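Side-chain contacts in demethylmenaquinone Methyltransferase (Thermus thermophilus, PDB 1J3L), which belongs to the RraA-like family of proteins although it carries the name of a methyltransferase: residues 45-48 and 49-53; 71-74 and 75-79; 89-92 and 93-97. All blocks are in the same frame, centred on the assembly; numbering follows the deposited sequence.

How the contacts relate
Along the chain the three contacts follow in series, and all belong to the RraA-like fold of the subunit. Contact 1 is on helix 45-51 and contact 2 at the start of helix 75-83; their centres are about 11 Å apart and the two helices pack directly, with V47 CG1 3.6 Å from L77 CD1. Contact 2 and contact 3 lie closer, about 8 Å between centres, and are joined by polar bonds: G75 N is 2.7 Å from D97 OD2, a probable hydrogen bond, and L72 N is 2.9 Å from A94 O. Contacts 1 and 3 do not touch, their nearest atoms being about 4 Å apart. The 71-74 loop is thus bonded to 93-97, while helix 75-83 packs on helix 45-51.

Contact 1. Residues 45-48 and 49-53; sequences ALVR and KVLEE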
loop_
_atom_site.group_PDB
_atom_site.type_symbol
_atom_site.label_atom_id
_atom_site.label_comp_id
_atom_site.label_asym_id
_atom_site.label_seq_id
_atom_site.Cartn_x
_atom_site.Cartn_y
_atom_site.Cartn_z
ATOM N N ALA A 45 19.602 15.220 11.469
ATOM C CA ALA A 45 20.003 16.479 12.105
ATOM C C ALA A 45 19.781 17.598 11.078
ATOM O O ALA A 45 19.351 18.704 11.425
ATOM C CB ALA A 45 21.474 16.425 12.538
ATOM N N LEU A 46 20.057 17.284 9.812
ATOM C CA LEU A 46 19.874 18.227 8.713
ATOM C C LEU A 46 18.401 18.560 8.506
ATOM O O LEU A 46 18.073 19.640 8.026
ATOM C CB LEU A 46 20.464 17.659 7.413
ATOM C CG LEU A 46 21.963 17.923 7.241
ATOM C CD1 LEU A 46 22.540 17.142 6.064
ATOM C CD2 LEU A 46 22.167 19.413 7.052
ATOM N N VAL A 47 17.514 17.637 8.864
ATOM C CA VAL A 47 16.083 17.879 8.703
ATOM C C VAL A 47 15.633 18.932 9.697
ATOM O O VAL A 47 14.838 19.815 9.371
ATOM C CB VAL A 47 15.240 16.604 8.937
ATOM C CG1 VAL A 47 13.747 16.955 8.902
ATOM C CG2 VAL A 47 15.562 15.563 7.876
ATOM N N ARG A 48 16.141 18.832 10.918
ATOM C CA ARG A 48 15.788 19.787 11.952
ATOM C C ARG A 48 16.338 21.174 11.624
ATOM O O ARG A 48 15.615 22.164 11.719
ATOM C CB ARG A 48 16.310 19.316 13.312
ATOM C CG ARG A 48 16.047 20.314 14.431
ATOM C CD ARG A 48 16.422 19.750 15.797
ATOM N NE ARG A 48 15.395 18.856 16.338
ATOM C CZ ARG A 48 14.181 19.249 16.714
ATOM N NH1 ARG A 48 13.826 20.525 16.614
ATOM N NH2 ARG A 48 13.323 18.362 17.194
ATOM N N LYS A 49 17.606 21.240 11.218
ATOM C CA LYS A 49 18.241 22.515 10.880
ATOM C C LYS A 49 17.518 23.245 9.742
ATOM O O LYS A 49 17.197 24.428 9.855
ATOM C CB LYS A 49 19.703 22.291 10.489
ATOM C CG LYS A 49 20.573 23.529 10.685
ATOM C CD LYS A 49 21.992 23.308 10.196
ATOM C CE LYS A 49 22.868 24.514 10.495
ATOM N NZ LYS A 49 22.288 25.761 9.923
ATOM N N VAL A 50 17.254 22.533 8.651
ATOM C CA VAL A 50 16.570 23.118 7.505
ATOM C C VAL A 50 15.112 23.531 7.774
ATOM O O VAL A 50 14.688 24.597 7.336
ATOM C CB VAL A 50 16.619 22.155 6.282
ATOM C CG1 VAL A 50 15.798 22.723 5.120
ATOM C CG2 VAL A 50 18.076 21.952 5.842
ATOM N N LEU A 51 14.345 22.711 8.490
ATOM C CA LEU A 51 12.952 23.067 8.756
ATOM C C LEU A 51 12.837 24.253 9.701
ATOM O O LEU A 51 11.754 24.807 9.885
ATOM C CB LEU A 51 12.179 21.880 9.330
ATOM C CG LEU A 51 11.711 20.795 8.355
ATOM C CD1 LEU A 51 11.034 19.694 9.129
ATOM C CD2 LEU A 51 10.746 21.373 7.344
ATOM N N GLU A 52 13.958 24.646 10.293
ATOM C CA GLU A 52 13.976 25.771 11.219
ATOM C C GLU A 52 14.100 27.059 10.418
ATOM O O GLU A 52 13.933 28.158 10.954
ATOM C CB GLU A 52 15.158 25.642 12.176
ATOM C CG GLU A 52 14.966 26.358 13.493
ATOM C CD GLU A 52 13.804 25.799 14.287
ATOM O OE1 GLU A 52 13.895 24.642 14.755
ATOM O OE2 GLU A 52 12.793 26.516 14.440
ATOM N N GLU A 53 14.405 26.914 9.130
ATOM C CA GLU A 53 14.542 28.070 8.260
ATOM C C GLU A 53 13.152 28.371 7.742
ATOM O O GLU A 53 12.343 27.453 7.567
ATOM C CB GLU A 53 15.505 27.771 7.103
ATOM C CG GLU A 53 16.737 27.033 7.575
ATOM C CD GLU A 53 17.909 27.147 6.631
ATOM O OE1 GLU A 53 17.714 27.045 5.403
ATOM O OE2 GLU A 53 19.037 27.326 7.128
HETATM O O HOH W 1 13.280 22.096 13.109
#
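K49 N, V50 N and L51 N donate to the carbonyls of A45, L46 and V47, three successive and nearly straight i to i+4 bonds that make 45-51 a regular alpha-helix, the helix of the beta-alpha-beta unit formed with strands 31-39 and 58-63. The first of them, K49 N to A45 O, measures 3.1 Å. On the buried side V47 and L51, one turn apart, lie alongside each other and point the same way. V47 CG1 stands anti to the backbone N (chi1 174°), where it meets L51 CD1 at 3.9 Å. CG of L51 also rests on the carbonyl oxygen of V47, 3.4 Å away, beside the bond that this oxygen accepts. V50 comes over the preceding turn in the same manner, its CG2 3.2 Å from L46 O, while its side chain also packs on L60 of strand 58-63. L51 packs in addition on A81 of helix 75-83. At the solvent-facing side the acidic end of E52 and the guanidinium of R48 are near but not paired: R48 NH1 and E52 OE1 are 4.5 Å apart, more than a salt bridge allows, though their opposite charges may still attract weakly. The other oxygen, E52 OE2, forms a salt bridge with R80. A bend at chi2 (63°) turns the E52 carboxylate back along the helix end. One water links the R48 backbone carbonyl to the E52 carboxylate, donating to R48 O at 2.7 Å and to E52 OE1 at 3.1 Å.

Contact 2. Residues 71-74 and 75-79; sequences ALLG and GNLAR
L73 holds its CG anti to the backbone N (chi1 -157°), whereas in L77 CG is anti to the carbonyl carbon (chi1 -71°), and with these torsions the two side chains run slantwise over one another where the loop 71-74 enters helix 75-83. CG of L73 lies 3.5 Å from L77 CB, and L73 CD2 reaches past to A78, 3.7 Å from the methyl CB. The branch thus sits against the first turn of the helix, between L77 and A78. L77 CD1 leans back over the loop to L72 O, at 3.7 Å, an oxygen that accepts a hydrogen bond from N44 ND2. G74 occupies the N-cap position; G74 O accepts from A78 N at 3.1 Å, with an N-H...O angle of 157°, and so opens the helical bonding pattern. Farther round, the guanidinium of R79 lays one face over G75 O, 3.3 Å above the plane, and R79 NH2 makes a weak bond to N76 OD1. The A78 bond thus satisfies the G74 carbonyl beside apolar branches, and G75 O under the guanidinium, with E100 in a salt bridge at R79 NH1, would probably favour the positive charge of R79.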
loop_
_atom_site.group_PDB
_atom_site.type_symbol
_atom_site.label_atom_id
_atom_site.label_comp_id
_atom_site.label_asym_id
_atom_site.label_seq_id
_atom_site.Cartn_x
_atom_site.Cartn_y
_atom_site.Cartn_z
ATOM N N ALA A 71 13.175 6.811 11.339
ATOM C CA ALA A 71 12.291 7.911 10.988
ATOM C C ALA A 71 13.082 9.195 10.780
ATOM O O ALA A 71 13.949 9.539 11.586
ATOM C CB ALA A 71 11.249 8.113 12.085
ATOM N N LEU A 72 12.782 9.895 9.690
ATOM C CA LEU A 72 13.457 11.147 9.391
ATOM C C LEU A 72 12.653 12.309 9.944
ATOM O O LEU A 72 13.146 13.435 10.033
ATOM C CB LEU A 72 13.643 11.304 7.882
ATOM C CG LEU A 72 14.540 10.218 7.296
ATOM C CD1 LEU A 72 14.732 10.428 5.821
ATOM C CD2 LEU A 72 15.874 10.248 8.012
ATOM N N LEU A 73 11.415 12.037 10.337
ATOM C CA LEU A 73 10.581 13.094 10.883
ATOM C C LEU A 73 9.562 12.518 11.860
ATOM O O LEU A 73 8.925 11.497 11.591
ATOM C CB LEU A 73 9.902 13.842 9.733
ATOM C CG LEU A 73 9.433 15.267 10.005
ATOM C CD1 LEU A 73 9.376 16.045 8.707
ATOM C CD2 LEU A 73 8.085 15.236 10.679
ATOM N N GLY A 74 9.448 13.164 13.016
ATOM C CA GLY A 74 8.511 12.722 14.024
ATOM C C GLY A 74 7.503 13.803 14.329
ATOM O O GLY A 74 7.358 14.771 13.572
ATOM N N GLY A 75 6.786 13.638 15.435
ATOM C CA GLY A 75 5.800 14.623 15.811
ATOM C C GLY A 75 6.396 16.004 16.016
ATOM O O GLY A 75 5.809 16.999 15.603
ATOM N N ASN A 76 7.564 16.067 16.649
ATOM C CA ASN A 76 8.221 17.344 16.918
ATOM C C ASN A 76 8.576 18.125 15.660
ATOM O O ASN A 76 8.254 19.304 15.551
ATOM C CB ASN A 76 9.492 17.136 17.754
ATOM C CG ASN A 76 9.204 16.575 19.139
ATOM O OD1 ASN A 76 8.247 16.975 19.800
ATOM N ND2 ASN A 76 10.048 15.653 19.589
ATOM N N LEU A 77 9.259 17.478 14.723
ATOM C CA LEU A 77 9.637 18.160 13.491
ATOM C C LEU A 77 8.421 18.556 12.666
ATOM O O LEU A 77 8.409 19.607 12.032
ATOM C CB LEU A 77 10.586 17.293 12.659
ATOM C CG LEU A 77 11.995 17.157 13.253
ATOM C CD1 LEU A 77 12.869 16.366 12.300
ATOM C CD2 LEU A 77 12.612 18.545 13.496
ATOM N N ALA A 78 7.385 17.727 12.681
ATOM C CA ALA A 78 6.187 18.057 11.924
ATOM C C ALA A 78 5.628 19.386 12.432
ATOM O O ALA A 78 5.325 20.290 11.644
ATOM C CB ALA A 78 5.147 16.956 12.074
ATOM N N ARG A 79 5.496 19.497 13.751
ATOM C CA ARG A 79 4.979 20.707 14.361
ATOM C C ARG A 79 5.921 21.872 14.102
ATOM O O ARG A 79 5.475 22.972 13.864
ATOM C CB ARG A 79 4.801 20.510 15.870
ATOM C CG ARG A 79 3.724 19.494 16.245
ATOM C CD ARG A 79 3.483 19.389 17.775
ATOM N NE ARG A 79 4.522 18.662 18.520
ATOM C CZ ARG A 79 4.556 17.343 18.690
ATOM N NH1 ARG A 79 3.598 16.600 18.170
ATOM N NH2 ARG A 79 5.562 16.765 19.347
#

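Contact 3. Residues 89-92 and 93-97; sequences VVVH and GAVRD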
loop_
_atom_site.group_PDB
_atom_site.type_symbol
_atom_site.label_atom_id
_atom_site.label_comp_id
_atom_site.label_asym_id
_atom_site.label_seq_id
_atom_site.Cartn_x
_atom_site.Cartn_y
_atom_site.Cartn_z
ATOM N N VAL A 89 6.030 18.435 3.535
ATOM C CA VAL A 89 7.270 17.670 3.533
ATOM C C VAL A 89 7.011 16.351 2.811
ATOM O O VAL A 89 5.999 15.682 3.059
ATOM C CB VAL A 89 7.731 17.332 4.973
ATOM C CG1 VAL A 89 9.171 16.799 4.954
ATOM C CG2 VAL A 89 7.595 18.559 5.865
ATOM N N VAL A 90 7.901 15.992 1.896
ATOM C CA VAL A 90 7.777 14.727 1.183
ATOM C C VAL A 90 8.995 13.899 1.546
ATOM O O VAL A 90 10.125 14.313 1.310
ATOM C CB VAL A 90 7.743 14.912 -0.329
ATOM C CG1 VAL A 90 7.885 13.569 -1.006
ATOM C CG2 VAL A 90 6.435 15.565 -0.735
ATOM N N VAL A 91 8.769 12.731 2.128
ATOM C CA VAL A 91 9.877 11.891 2.540
ATOM C C VAL A 91 10.019 10.600 1.747
ATOM O O VAL A 91 9.138 9.735 1.785
ATOM C CB VAL A 91 9.768 11.527 4.049
ATOM C CG1 VAL A 91 10.962 10.691 4.485
ATOM C CG2 VAL A 91 9.679 12.789 4.884
ATOM N N HIS A 92 11.119 10.484 1.010
ATOM C CA HIS A 92 11.385 9.252 0.287
ATOM C C HIS A 92 12.090 8.454 1.366
ATOM O O HIS A 92 13.320 8.390 1.405
ATOM C CB HIS A 92 12.336 9.461 -0.889
ATOM C CG HIS A 92 12.553 8.219 -1.692
ATOM N ND1 HIS A 92 13.799 7.825 -2.146
ATOM C CD2 HIS A 92 11.684 7.283 -2.142
ATOM C CE1 HIS A 92 13.681 6.709 -2.837
ATOM N NE2 HIS A 92 12.405 6.357 -2.852
ATOM N N GLY A 93 11.288 7.882 2.258
ATOM C CA GLY A 93 11.801 7.130 3.388
ATOM C C GLY A 93 10.708 7.045 4.436
ATOM O O GLY A 93 9.519 7.125 4.089
ATOM N N ALA A 94 11.085 6.922 5.709
ATOM C CA ALA A 94 10.084 6.783 6.755
ATOM C C ALA A 94 9.986 7.921 7.761
ATOM O O ALA A 94 10.890 8.753 7.874
ATOM C CB ALA A 94 10.294 5.457 7.489
ATOM N N VAL A 95 8.861 7.927 8.477
ATOM C CA VAL A 95 8.547 8.914 9.509
ATOM C C VAL A 95 8.008 8.151 10.734
ATOM O O VAL A 95 7.934 6.923 10.696
ATOM C CB VAL A 95 7.452 9.916 9.008
ATOM C CG1 VAL A 95 7.917 10.617 7.724
ATOM C CG2 VAL A 95 6.131 9.190 8.771
ATOM N N ARG A 96 7.670 8.857 11.818
ATOM C CA ARG A 96 7.090 8.206 12.999
ATOM C C ARG A 96 6.128 9.127 13.773
ATOM O O ARG A 96 6.034 10.315 13.483
ATOM C CB ARG A 96 8.185 7.648 13.924
ATOM C CG ARG A 96 8.995 8.653 14.711
ATOM C CD ARG A 96 10.011 7.928 15.563
ATOM N NE ARG A 96 10.580 8.797 16.590
ATOM C CZ ARG A 96 11.146 8.350 17.704
ATOM N NH1 ARG A 96 11.220 7.039 17.935
ATOM N NH2 ARG A 96 11.612 9.214 18.596
ATOM N N ASP A 97 5.421 8.571 14.756
ATOM C CA ASP A 97 4.420 9.302 15.555
ATOM C C ASP A 97 3.235 9.623 14.658
ATOM O O ASP A 97 2.655 10.702 14.732
ATOM C CB ASP A 97 4.951 10.627 16.122
ATOM C CG ASP A 97 6.237 10.467 16.911
ATOM O OD1 ASP A 97 6.507 9.375 17.455
ATOM O OD2 ASP A 97 6.975 11.466 16.994
#
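V91, the last valine before the end of strand 88-92, meets both the turn and the short strand that follow it. G93 comes first: its N-H bends back to V91 O at 2.9 Å, a weak bond with an angle of only 129°, and H92 at the centre makes this an inverse gamma turn. CG1 of V91, placed anti to the backbone N (chi1 -178°), comes against the glycine backbone, 3.6 Å from G93 N. H92 CB lies 3.7 Å from G93 N, while the side chain as a whole leads away and packs on D63 and L111. At A94 the chain straightens into the weakly bonded strand 94-95; A94 O is 3.9 Å from V91 CG1, so the same methyl lies near both the glycine and the residue after it. V95 closes the apolar part. Its CG1 approaches V91 CG2 at 4.0 Å, the two branched side chains crossing at a slant, and both also rest on A110 of strand 107-110. R96 then turns off to other partners, a backbone carbonyl, P115 O, and D10 of the second subunit, with which it forms a salt bridge. D97 takes the N-cap position before helix 98-101 without making a capping bond, its carboxylate bonded instead to the start of helix 75-83. The arrangement is that of a parallel strand of the main sheet, flanked by strands 58-63 and 107-110, whose chain turns sharply through an inverse gamma turn into the separate two-stranded parallel pairing of 94-95 with 112-113.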